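Local coordinates for protein formate oxidase (Aspergillus oryzae, PDB 5ZU2) that probably oxidises formate as a flavoenzyme of the GMC oxidoreductase family, using a bound FAD cofactor that can be converted to its 8-formyl form, at residues Trp65-Thr70 with Asn84-Thr89. The protein carries 1 engineered substitution. Residues are numbered along the deposited sequence; the frame is centred on the assembly and turned at random.
Sequences WAYKTT and NTRGKT. With FAD (flavin-adenine dinucleotide), chain D.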
loop_
_atom_site.group_PDB
_atom_site.type_symbol
_atom_site.label_atom_id
_atom_site.label_comp_id
_atom_site.label_asym_id
_atom_site.label_seq_id
_atom_site.Cartn_x
_atom_site.Cartn_y
_atom_site.Cartn_z
ATOM N N TRP A 65 1.084 0.824 14.076
ATOM C CA TRP A 65 2.064 1.804 14.535
ATOM C C TRP A 65 1.391 3.122 14.889
ATOM O O TRP A 65 1.872 3.843 15.762
ATOM C CB TRP A 65 3.142 2.057 13.467
ATOM C CG TRP A 65 4.173 0.950 13.291
ATOM C CD1 TRP A 65 4.125 -0.094 12.393
ATOM C CD2 TRP A 65 5.398 0.785 14.022
ATOM N NE1 TRP A 65 5.235 -0.890 12.527
ATOM C CE2 TRP A 65 6.030 -0.381 13.521
ATOM C CE3 TRP A 65 6.018 1.501 15.059
ATOM C CZ2 TRP A 65 7.253 -0.844 14.024
ATOM C CZ3 TRP A 65 7.224 1.042 15.548
ATOM C CH2 TRP A 65 7.831 -0.121 15.027
ATOM N N ALA A 66 0.296 3.461 14.219
ATOM C CA ALA A 66 -0.485 4.651 14.554
ATOM C C ALA A 66 0.366 5.928 14.511
ATOM O O ALA A 66 0.366 6.726 15.452
ATOM C CB ALA A 66 -1.141 4.486 15.930
ATOM N N TYR A 67 1.097 6.118 13.409
ATOM C CA TYR A 67 1.951 7.295 13.278
ATOM C C TYR A 67 1.129 8.576 13.222
ATOM O O TYR A 67 0.045 8.617 12.635
ATOM C CB TYR A 67 2.810 7.219 12.005
ATOM C CG TYR A 67 3.819 6.100 12.003
ATOM C CD1 TYR A 67 4.787 6.016 12.990
ATOM C CD2 TYR A 67 3.822 5.145 11.005
ATOM C CE1 TYR A 67 5.720 4.986 13.002
ATOM C CE2 TYR A 67 4.752 4.118 10.999
ATOM C CZ TYR A 67 5.698 4.047 11.998
ATOM O OH TYR A 67 6.617 3.025 12.006
ATOM N N LYS A 68 1.667 9.636 13.811
ATOM C CA LYS A 68 1.243 10.977 13.443
ATOM C C LYS A 68 1.831 11.312 12.080
ATOM O O LYS A 68 2.985 10.977 11.800
ATOM C CB LYS A 68 1.725 12.003 14.470
ATOM C CG LYS A 68 1.112 11.862 15.858
ATOM C CD LYS A 68 1.700 12.900 16.784
ATOM C CE LYS A 68 0.931 12.959 18.089
ATOM N NZ LYS A 68 1.645 13.860 19.024
ATOM N N THR A 69 1.032 11.952 11.224
ATOM C CA THR A 69 1.502 12.319 9.897
ATOM C C THR A 69 0.858 13.621 9.451
ATOM O O THR A 69 -0.359 13.776 9.574
ATOM C CB THR A 69 1.189 11.205 8.890
ATOM O OG1 THR A 69 1.999 10.061 9.191
ATOM C CG2 THR A 69 1.482 11.667 7.487
ATOM N N THR A 70 1.671 14.533 8.912
ATOM C CA THR A 70 1.165 15.730 8.232
ATOM C C THR A 70 0.634 15.326 6.855
ATOM O O THR A 70 1.402 14.852 6.008
ATOM C CB THR A 70 2.259 16.797 8.060
ATOM O OG1 THR A 70 2.741 17.255 9.324
ATOM C CG2 THR A 70 1.722 17.981 7.304
ATOM N N ASN A 84 -1.897 7.366 11.150
ATOM C CA ASN A 84 -1.554 6.949 9.792
ATOM C C ASN A 84 -1.114 5.489 9.876
ATOM O O ASN A 84 -0.020 5.190 10.368
ATOM C CB ASN A 84 -0.454 7.828 9.204
ATOM C CG ASN A 84 -0.205 7.544 7.729
ATOM O OD1 ASN A 84 -1.017 6.912 7.055
ATOM N ND2 ASN A 84 0.906 8.041 7.217
ATOM N N THR A 85 -1.973 4.581 9.424
ATOM C CA THR A 85 -1.893 3.178 9.823
ATOM C C THR A 85 -0.806 2.430 9.056
ATOM O O THR A 85 -0.626 2.633 7.861
ATOM C CB THR A 85 -3.257 2.537 9.616
ATOM O OG1 THR A 85 -4.174 3.115 10.554
ATOM C CG2 THR A 85 -3.229 1.000 9.768
ATOM N N ARG A 86 -0.049 1.599 9.772
ATOM C CA ARG A 86 1.005 0.739 9.236
ATOM C C ARG A 86 1.070 -0.485 10.128
ATOM O O ARG A 86 0.975 -0.361 11.351
ATOM C CB ARG A 86 2.394 1.408 9.245
ATOM C CG ARG A 86 2.634 2.543 8.255
ATOM C CD ARG A 86 2.784 1.969 6.892
ATOM N NE ARG A 86 1.626 2.252 6.066
ATOM C CZ ARG A 86 1.494 1.808 4.826
ATOM N NH1 ARG A 86 2.447 1.051 4.296
ATOM N NH2 ARG A 86 0.418 2.117 4.120
ATOM N N GLY A 87 1.296 -1.650 9.527
ATOM C CA GLY A 87 1.238 -2.890 10.283
ATOM C C GLY A 87 2.432 -3.042 11.204
ATOM O O GLY A 87 3.578 -2.817 10.802
ATOM N N LYS A 88 2.162 -3.422 12.452
ATOM C CA LYS A 88 3.175 -3.717 13.464
ATOM C C LYS A 88 2.862 -5.124 13.972
ATOM O O LYS A 88 2.092 -5.301 14.928
ATOM C CB LYS A 88 3.154 -2.675 14.563
ATOM C CG LYS A 88 4.161 -2.899 15.671
ATOM C CD LYS A 88 4.182 -1.710 16.646
ATOM C CE LYS A 88 5.115 -2.002 17.821
ATOM N NZ LYS A 88 5.291 -0.838 18.729
ATOM N N THR A 89 3.398 -6.114 13.254
ATOM C CA THR A 89 3.150 -7.545 13.388
ATOM C C THR A 89 3.947 -8.236 12.294
ATOM O O THR A 89 4.291 -7.610 11.288
ATOM C CB THR A 89 1.671 -7.888 13.230
ATOM O OG1 THR A 89 1.518 -9.304 13.100
ATOM C CG2 THR A 89 1.084 -7.204 11.985
HETATM P PA FAD D . 5.442 -3.184 5.701
HETATM O O1A FAD D . 4.762 -2.164 6.499
HETATM O O2A FAD D . 4.527 -4.261 5.136
HETATM O O5B FAD D . 6.616 -3.930 6.549
HETATM C C5B FAD D . 7.473 -3.213 7.466
HETATM C C4B FAD D . 7.757 -4.135 8.629
HETATM O O4B FAD D . 8.889 -3.645 9.390
HETATM C C3B FAD D . 6.607 -4.308 9.624
HETATM O O3B FAD D . 6.437 -5.667 10.012
HETATM C C2B FAD D . 7.062 -3.476 10.823
HETATM O O2B FAD D . 6.512 -3.909 12.072
HETATM C C1B FAD D . 8.570 -3.689 10.760
HETATM N N9A FAD D . 9.329 -2.650 11.448
HETATM C C8A FAD D . 9.252 -1.310 11.193
HETATM N N7A FAD D . 10.035 -0.576 11.945
HETATM C C5A FAD D . 10.648 -1.494 12.778
HETATM C C6A FAD D . 11.591 -1.347 13.815
HETATM N N6A FAD D . 12.081 -0.164 14.203
HETATM N N1A FAD D . 12.020 -2.471 14.438
HETATM C C2A FAD D . 11.524 -3.647 14.048
HETATM N N3A FAD D . 10.627 -3.907 13.092
HETATM C C4A FAD D . 10.222 -2.780 12.490
HETATM N N1 FAD D . -2.035 -2.063 -0.785
HETATM C C2 FAD D . -2.756 -2.624 -1.799
HETATM O O2 FAD D . -2.212 -3.000 -2.848
HETATM N N3 FAD D . -4.141 -2.786 -1.658
HETATM C C4 FAD D . -4.904 -2.415 -0.551
HETATM O O4 FAD D . -6.125 -2.593 -0.542
HETATM C C4X FAD D . -4.112 -1.823 0.523
HETATM N N5 FAD D . -4.739 -1.435 1.610
HETATM C C5X FAD D . -3.991 -0.874 2.627
HETATM C C6 FAD D . -4.648 -0.485 3.799
HETATM C C7 FAD D . -3.947 0.070 4.864
HETATM C C7M FAD D . -4.696 0.488 6.109
HETATM C C8 FAD D . -2.553 0.232 4.760
HETATM C C8M FAD D . -1.760 0.824 5.890
HETATM C C9 FAD D . -1.891 -0.168 3.596
HETATM C C9A FAD D . -2.597 -0.719 2.530
HETATM N N10 FAD D . -1.961 -1.157 1.342
HETATM C C10 FAD D . -2.688 -1.699 0.316
HETATM C "C1'" FAD D . -0.527 -0.960 1.134
HETATM C "C2'" FAD D . 0.322 -2.197 1.355
HETATM O "O2'" FAD D . -0.214 -2.977 2.421
HETATM C "C3'" FAD D . 1.730 -1.734 1.729
HETATM O "O3'" FAD D . 2.185 -0.737 0.818
HETATM C "C4'" FAD D . 2.789 -2.828 1.823
HETATM O "O4'" FAD D . 2.307 -3.855 2.695
HETATM C "C5'" FAD D . 4.104 -2.225 2.268
HETATM O "O5'" FAD D . 5.070 -3.281 2.434
HETATM P P FAD D . 6.493 -3.007 3.032
HETATM O O1P FAD D . 7.136 -4.391 3.126
HETATM O O2P FAD D . 7.119 -1.912 2.219
HETATM O O3P FAD D . 6.206 -2.487 4.500
#
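Asn84 N donates to Tyr67 O over 2.7 Å, the shorter half of an antiparallel hydrogen-bonded pair that closes the base of a β-hairpin in the FAD-binding part of this GMC oxidoreductase. The return bond, from Tyr67 N to Asn84 O, is weak. Beyond the pair the two chains still run side by side, and Trp65 N reaches Arg86 O at 3.0 Å. Asn84, its CG anti to the backbone N (chi1 -172°), swings its amide across to the other segment, where ND2 gives a hydrogen bond to Thr69 OG1 at 3.0 Å, close to the amide plane.

At the cofactor end the indole of Trp65 has contacts on both faces. The extended Lys88 chain crosses one face at about a right angle, CB 3.6 Å from the centroid of the five-membered ring and NZ in a cation-pi contact over the six-membered ring; Tyr67 OH, hydrogen-bonded to Glu270, lies over the opposite face, toward its rim. Arg86 CG meets the edge of the Tyr67 ring at CE2, while its bent chain carries the guanidinium away to the flavin, with NH2 bonded to Phe509 O. Trp65 NE1 makes a weak hydrogen bond to the ribose hydroxyl O2B of FAD at 3.3 Å.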